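Local coordinates for VgrG protein (Vibrio cholerae, PDB 4DTH) that binds ATP and magnesium and, as the actin cross-linking domain of a VgrG toxin, probably joins G-actin molecules covalently to one another, at residues L218-L231 with I286-M299. Sequence-based numbering, arbitrary orientation.
Sequences LDDKELAANVFAYL and IVEILSKSDAKAVM
The carboxylate of D294 grips two consecutive backbone amides just ahead of the facing helix: OD1 accepts from D219 N at 2.9 Å and OD2 from D220 N at 2.8 Å. Both oxygens use syn lone pairs in moderately bent bonds, a clasp that fixes the carboxylate's rotation. S291 OG donates to D219 OD2 at 2.6 Å, on the anti side and 16° out of the carboxylate plane. D219 OD2 and D294 OD1 come within 3.5 Å, probably unfavourable but partly offset by D219 N and S291 OG. The cluster joins the N-terminal ends of helices 221-231 and 292-299, N-capped by D220 (OD1 accepts from L223 N, above the carboxylate plane) and S291 (OG accepts from D294 N); onward they pack at -40°, axes 9.6 Å apart, and F209 of helix 204-212 abuts L218, A224 and F228. L290 meets V227 tip to tip through CD1 and slides antiparallel past L223, its CD2 3.7 Å from L223 CG. V298 straddles a helical turn: CG1, anti to the backbone N (chi1 166°), lies against F228 CA, while CG2 sits 3.4 Å from A224 O. I286 packs CG2 on L231, and its CD1 approaches Y230 CD2 obliquely at 3.7 Å.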
loop_
_atom_site.group_PDB
_atom_site.type_symbol
_atom_site.label_atom_id
_atom_site.label_comp_id
_atom_site.label_asym_id
_atom_site.label_seq_id
_atom_site.Cartn_x
_atom_site.Cartn_y
_atom_site.Cartn_z
ATOM N N LEU A 218 -14.811 -7.222 -31.427
ATOM C CA LEU A 218 -14.747 -6.674 -30.076
ATOM C C LEU A 218 -15.178 -5.231 -30.021
ATOM O O LEU A 218 -14.867 -4.456 -30.930
ATOM C CB LEU A 218 -13.357 -6.879 -29.444
ATOM C CG LEU A 218 -12.905 -8.340 -29.252
ATOM C CD1 LEU A 218 -11.541 -8.388 -28.610
ATOM C CD2 LEU A 218 -13.903 -9.140 -28.397
ATOM N N ASP A 219 -15.909 -4.878 -28.944
ATOM C CA ASP A 219 -16.393 -3.520 -28.704
ATOM C C ASP A 219 -15.231 -2.533 -28.650
ATOM O O ASP A 219 -15.247 -1.516 -29.349
ATOM C CB ASP A 219 -17.257 -3.471 -27.437
ATOM C CG ASP A 219 -18.585 -4.190 -27.598
ATOM O OD1 ASP A 219 -19.302 -3.930 -28.607
ATOM O OD2 ASP A 219 -18.922 -5.002 -26.703
ATOM N N ASP A 220 -14.176 -2.896 -27.888
ATOM C CA ASP A 220 -12.966 -2.103 -27.793
ATOM C C ASP A 220 -11.808 -3.070 -27.707
ATOM O O ASP A 220 -11.426 -3.488 -26.610
ATOM C CB ASP A 220 -13.020 -1.154 -26.579
ATOM C CG ASP A 220 -12.004 -0.026 -26.621
ATOM O OD1 ASP A 220 -10.894 -0.235 -27.175
ATOM O OD2 ASP A 220 -12.293 1.049 -26.062
ATOM N N LYS A 221 -11.290 -3.476 -28.877
ATOM C CA LYS A 221 -10.199 -4.446 -28.979
ATOM C C LYS A 221 -8.879 -4.065 -28.296
ATOM O O LYS A 221 -8.228 -4.937 -27.725
ATOM C CB LYS A 221 -10.002 -4.929 -30.423
ATOM C CG LYS A 221 -9.437 -3.895 -31.370
ATOM C CD LYS A 221 -9.469 -4.414 -32.785
ATOM C CE LYS A 221 -8.176 -4.173 -33.520
ATOM N NZ LYS A 221 -7.942 -2.729 -33.786
ATOM N N GLU A 222 -8.512 -2.768 -28.325
ATOM C CA GLU A 222 -7.273 -2.296 -27.702
ATOM C C GLU A 222 -7.401 -2.271 -26.173
ATOM O O GLU A 222 -6.451 -2.639 -25.476
ATOM C CB GLU A 222 -6.838 -0.932 -28.263
ATOM C CG GLU A 222 -6.662 -0.961 -29.777
ATOM C CD GLU A 222 -5.251 -0.822 -30.297
ATOM O OE1 GLU A 222 -4.526 -1.841 -30.327
ATOM O OE2 GLU A 222 -4.886 0.294 -30.731
ATOM N N LEU A 223 -8.595 -1.872 -25.665
ATOM C CA LEU A 223 -8.888 -1.868 -24.227
ATOM C C LEU A 223 -8.918 -3.329 -23.738
ATOM O O LEU A 223 -8.337 -3.634 -22.691
ATOM C CB LEU A 223 -10.243 -1.187 -23.959
ATOM C CG LEU A 223 -10.579 -0.827 -22.512
ATOM C CD1 LEU A 223 -9.655 0.242 -21.981
ATOM C CD2 LEU A 223 -12.004 -0.342 -22.402
ATOM N N ALA A 224 -9.556 -4.235 -24.523
ATOM C CA ALA A 224 -9.620 -5.664 -24.194
ATOM C C ALA A 224 -8.221 -6.275 -24.137
ATOM O O ALA A 224 -7.937 -7.006 -23.190
ATOM C CB ALA A 224 -10.481 -6.414 -25.199
ATOM N N ALA A 225 -7.338 -5.941 -25.115
ATOM C CA ALA A 225 -5.959 -6.455 -25.149
ATOM C C ALA A 225 -5.143 -5.988 -23.928
ATOM O O ALA A 225 -4.378 -6.777 -23.368
ATOM C CB ALA A 225 -5.271 -6.054 -26.441
ATOM N N ASN A 226 -5.337 -4.720 -23.506
ATOM C CA ASN A 226 -4.673 -4.150 -22.333
ATOM C C ASN A 226 -5.129 -4.850 -21.057
ATOM O O ASN A 226 -4.281 -5.223 -20.238
ATOM C CB ASN A 226 -4.936 -2.637 -22.241
ATOM C CG ASN A 226 -4.131 -1.817 -23.223
ATOM O OD1 ASN A 226 -2.967 -2.082 -23.487
ATOM N ND2 ASN A 226 -4.709 -0.769 -23.757
ATOM N N VAL A 227 -6.455 -5.049 -20.897
ATOM C CA VAL A 227 -7.016 -5.731 -19.724
ATOM C C VAL A 227 -6.496 -7.170 -19.681
ATOM O O VAL A 227 -6.075 -7.636 -18.618
ATOM C CB VAL A 227 -8.564 -5.662 -19.638
ATOM C CG1 VAL A 227 -9.094 -6.524 -18.488
ATOM C CG2 VAL A 227 -9.036 -4.216 -19.470
ATOM N N PHE A 228 -6.489 -7.851 -20.838
ATOM C CA PHE A 228 -5.990 -9.225 -20.918
ATOM C C PHE A 228 -4.535 -9.303 -20.476
ATOM O O PHE A 228 -4.215 -10.166 -19.671
ATOM C CB PHE A 228 -6.141 -9.783 -22.343
ATOM C CG PHE A 228 -5.507 -11.141 -22.539
ATOM C CD1 PHE A 228 -6.204 -12.304 -22.226
ATOM C CD2 PHE A 228 -4.229 -11.259 -23.073
ATOM C CE1 PHE A 228 -5.632 -13.561 -22.450
ATOM C CE2 PHE A 228 -3.665 -12.521 -23.307
ATOM C CZ PHE A 228 -4.367 -13.656 -22.977
ATOM N N ALA A 229 -3.657 -8.420 -20.996
ATOM C CA ALA A 229 -2.241 -8.448 -20.613
ATOM C C ALA A 229 -2.040 -8.191 -19.118
ATOM O O ALA A 229 -1.226 -8.871 -18.491
ATOM C CB ALA A 229 -1.450 -7.448 -21.423
ATOM N N TYR A 230 -2.796 -7.239 -18.551
ATOM C CA TYR A 230 -2.716 -6.885 -17.136
ATOM C C TYR A 230 -3.135 -8.073 -16.261
ATOM O O TYR A 230 -2.355 -8.505 -15.402
ATOM C CB TYR A 230 -3.588 -5.644 -16.853
ATOM C CG TYR A 230 -3.609 -5.239 -15.393
ATOM C CD1 TYR A 230 -2.507 -4.622 -14.803
ATOM C CD2 TYR A 230 -4.709 -5.516 -14.589
ATOM C CE1 TYR A 230 -2.513 -4.268 -13.457
ATOM C CE2 TYR A 230 -4.733 -5.152 -13.243
ATOM C CZ TYR A 230 -3.630 -4.530 -12.682
ATOM O OH TYR A 230 -3.643 -4.197 -11.354
ATOM N N LEU A 231 -4.359 -8.600 -16.480
ATOM C CA LEU A 231 -4.883 -9.725 -15.698
ATOM C C LEU A 231 -4.056 -10.985 -15.884
ATOM O O LEU A 231 -3.702 -11.614 -14.889
ATOM C CB LEU A 231 -6.356 -10.002 -16.032
ATOM C CG LEU A 231 -7.370 -9.002 -15.486
ATOM C CD1 LEU A 231 -8.779 -9.380 -15.918
ATOM C CD2 LEU A 231 -7.292 -8.905 -13.939
ATOM N N ILE A 286 -11.168 -4.564 -12.631
ATOM C CA ILE A 286 -10.827 -4.126 -13.994
ATOM C C ILE A 286 -11.809 -4.569 -15.090
ATOM O O ILE A 286 -11.960 -3.852 -16.079
ATOM C CB ILE A 286 -9.331 -4.326 -14.353
ATOM C CG1 ILE A 286 -8.868 -3.278 -15.407
ATOM C CG2 ILE A 286 -9.051 -5.773 -14.792
ATOM C CD1 ILE A 286 -7.396 -3.248 -15.728
ATOM N N VAL A 287 -12.484 -5.725 -14.898
ATOM C CA VAL A 287 -13.483 -6.278 -15.826
ATOM C C VAL A 287 -14.608 -5.262 -16.107
ATOM O O VAL A 287 -15.129 -5.215 -17.223
ATOM C CB VAL A 287 -13.972 -7.670 -15.311
ATOM C CG1 VAL A 287 -15.451 -7.931 -15.579
ATOM C CG2 VAL A 287 -13.118 -8.783 -15.890
ATOM N N GLU A 288 -14.907 -4.401 -15.108
ATOM C CA GLU A 288 -15.923 -3.346 -15.171
ATOM C C GLU A 288 -15.635 -2.263 -16.219
ATOM O O GLU A 288 -16.570 -1.580 -16.641
ATOM C CB GLU A 288 -16.139 -2.710 -13.783
ATOM C CG GLU A 288 -16.631 -3.681 -12.717
ATOM C CD GLU A 288 -16.573 -3.239 -11.262
ATOM O OE1 GLU A 288 -16.261 -2.056 -10.994
ATOM O OE2 GLU A 288 -16.843 -4.089 -10.383
ATOM N N ILE A 289 -14.366 -2.103 -16.656
ATOM C CA ILE A 289 -14.029 -1.087 -17.656
ATOM C C ILE A 289 -14.395 -1.531 -19.077
ATOM O O ILE A 289 -14.345 -0.719 -19.999
ATOM C CB ILE A 289 -12.586 -0.518 -17.542
ATOM C CG1 ILE A 289 -11.520 -1.453 -18.171
ATOM C CG2 ILE A 289 -12.241 -0.094 -16.089
ATOM C CD1 ILE A 289 -10.154 -0.817 -18.370
ATOM N N LEU A 290 -14.734 -2.821 -19.249
ATOM C CA LEU A 290 -15.102 -3.423 -20.537
ATOM C C LEU A 290 -16.606 -3.689 -20.615
ATOM O O LEU A 290 -17.277 -3.733 -19.586
ATOM C CB LEU A 290 -14.367 -4.775 -20.713
ATOM C CG LEU A 290 -12.838 -4.787 -20.606
ATOM C CD1 LEU A 290 -12.317 -6.207 -20.474
ATOM C CD2 LEU A 290 -12.193 -4.108 -21.792
ATOM N N SER A 291 -17.118 -3.956 -21.845
ATOM C CA SER A 291 -18.512 -4.352 -22.053
ATOM C C SER A 291 -18.629 -5.798 -21.563
ATOM O O SER A 291 -17.602 -6.478 -21.488
ATOM C CB SER A 291 -18.861 -4.276 -23.535
ATOM O OG SER A 291 -18.055 -5.157 -24.308
ATOM N N LYS A 292 -19.852 -6.265 -21.218
ATOM C CA LYS A 292 -20.118 -7.638 -20.754
ATOM C C LYS A 292 -19.494 -8.649 -21.752
ATOM O O LYS A 292 -18.802 -9.580 -21.332
ATOM C CB LYS A 292 -21.645 -7.863 -20.612
ATOM C CG LYS A 292 -22.081 -9.207 -20.017
ATOM C CD LYS A 292 -23.521 -9.556 -20.422
ATOM C CE LYS A 292 -23.949 -10.932 -19.963
ATOM N NZ LYS A 292 -25.019 -11.500 -20.829
ATOM N N SER A 293 -19.681 -8.397 -23.064
ATOM C CA SER A 293 -19.173 -9.211 -24.171
ATOM C C SER A 293 -17.634 -9.265 -24.230
ATOM O O SER A 293 -17.076 -10.364 -24.303
ATOM C CB SER A 293 -19.747 -8.717 -25.497
ATOM O OG SER A 293 -19.286 -9.516 -26.572
ATOM N N ASP A 294 -16.960 -8.091 -24.209
ATOM C CA ASP A 294 -15.492 -7.981 -24.231
ATOM C C ASP A 294 -14.858 -8.641 -23.010
ATOM O O ASP A 294 -13.830 -9.303 -23.157
ATOM C CB ASP A 294 -15.033 -6.517 -24.317
ATOM C CG ASP A 294 -15.115 -5.888 -25.694
ATOM O OD1 ASP A 294 -15.749 -6.492 -26.592
ATOM O OD2 ASP A 294 -14.525 -4.798 -25.881
ATOM N N ALA A 295 -15.464 -8.458 -21.815
ATOM C CA ALA A 295 -14.983 -9.061 -20.566
ATOM C C ALA A 295 -15.022 -10.586 -20.674
ATOM O O ALA A 295 -14.038 -11.238 -20.317
ATOM C CB ALA A 295 -15.825 -8.584 -19.384
ATOM N N LYS A 296 -16.128 -11.147 -21.237
ATOM C CA LYS A 296 -16.286 -12.592 -21.442
ATOM C C LYS A 296 -15.145 -13.131 -22.315
ATOM O O LYS A 296 -14.536 -14.139 -21.954
ATOM C CB LYS A 296 -17.671 -12.938 -22.040
ATOM C CG LYS A 296 -18.790 -13.046 -20.995
ATOM C CD LYS A 296 -20.146 -13.452 -21.613
ATOM C CE LYS A 296 -21.241 -13.604 -20.578
ATOM N NZ LYS A 296 -22.565 -13.930 -21.170
ATOM N N ALA A 297 -14.815 -12.414 -23.412
ATOM C CA ALA A 297 -13.745 -12.765 -24.356
ATOM C C ALA A 297 -12.366 -12.726 -23.686
ATOM O O ALA A 297 -11.569 -13.642 -23.884
ATOM C CB ALA A 297 -13.776 -11.833 -25.560
ATOM N N VAL A 298 -12.099 -11.694 -22.858
ATOM C CA VAL A 298 -10.832 -11.575 -22.125
ATOM C C VAL A 298 -10.684 -12.759 -21.157
ATOM O O VAL A 298 -9.674 -13.469 -21.209
ATOM C CB VAL A 298 -10.706 -10.207 -21.386
ATOM C CG1 VAL A 298 -9.569 -10.227 -20.365
ATOM C CG2 VAL A 298 -10.524 -9.054 -22.366
ATOM N N MET A 299 -11.688 -12.963 -20.274
ATOM C CA MET A 299 -11.674 -14.007 -19.248
ATOM C C MET A 299 -11.521 -15.410 -19.809
ATOM O O MET A 299 -10.721 -16.189 -19.281
ATOM C CB MET A 299 -12.885 -13.897 -18.303
ATOM C CG MET A 299 -12.943 -12.574 -17.532
ATOM S SD MET A 299 -11.371 -12.013 -16.815
ATOM C CE MET A 299 -11.047 -13.293 -15.736
#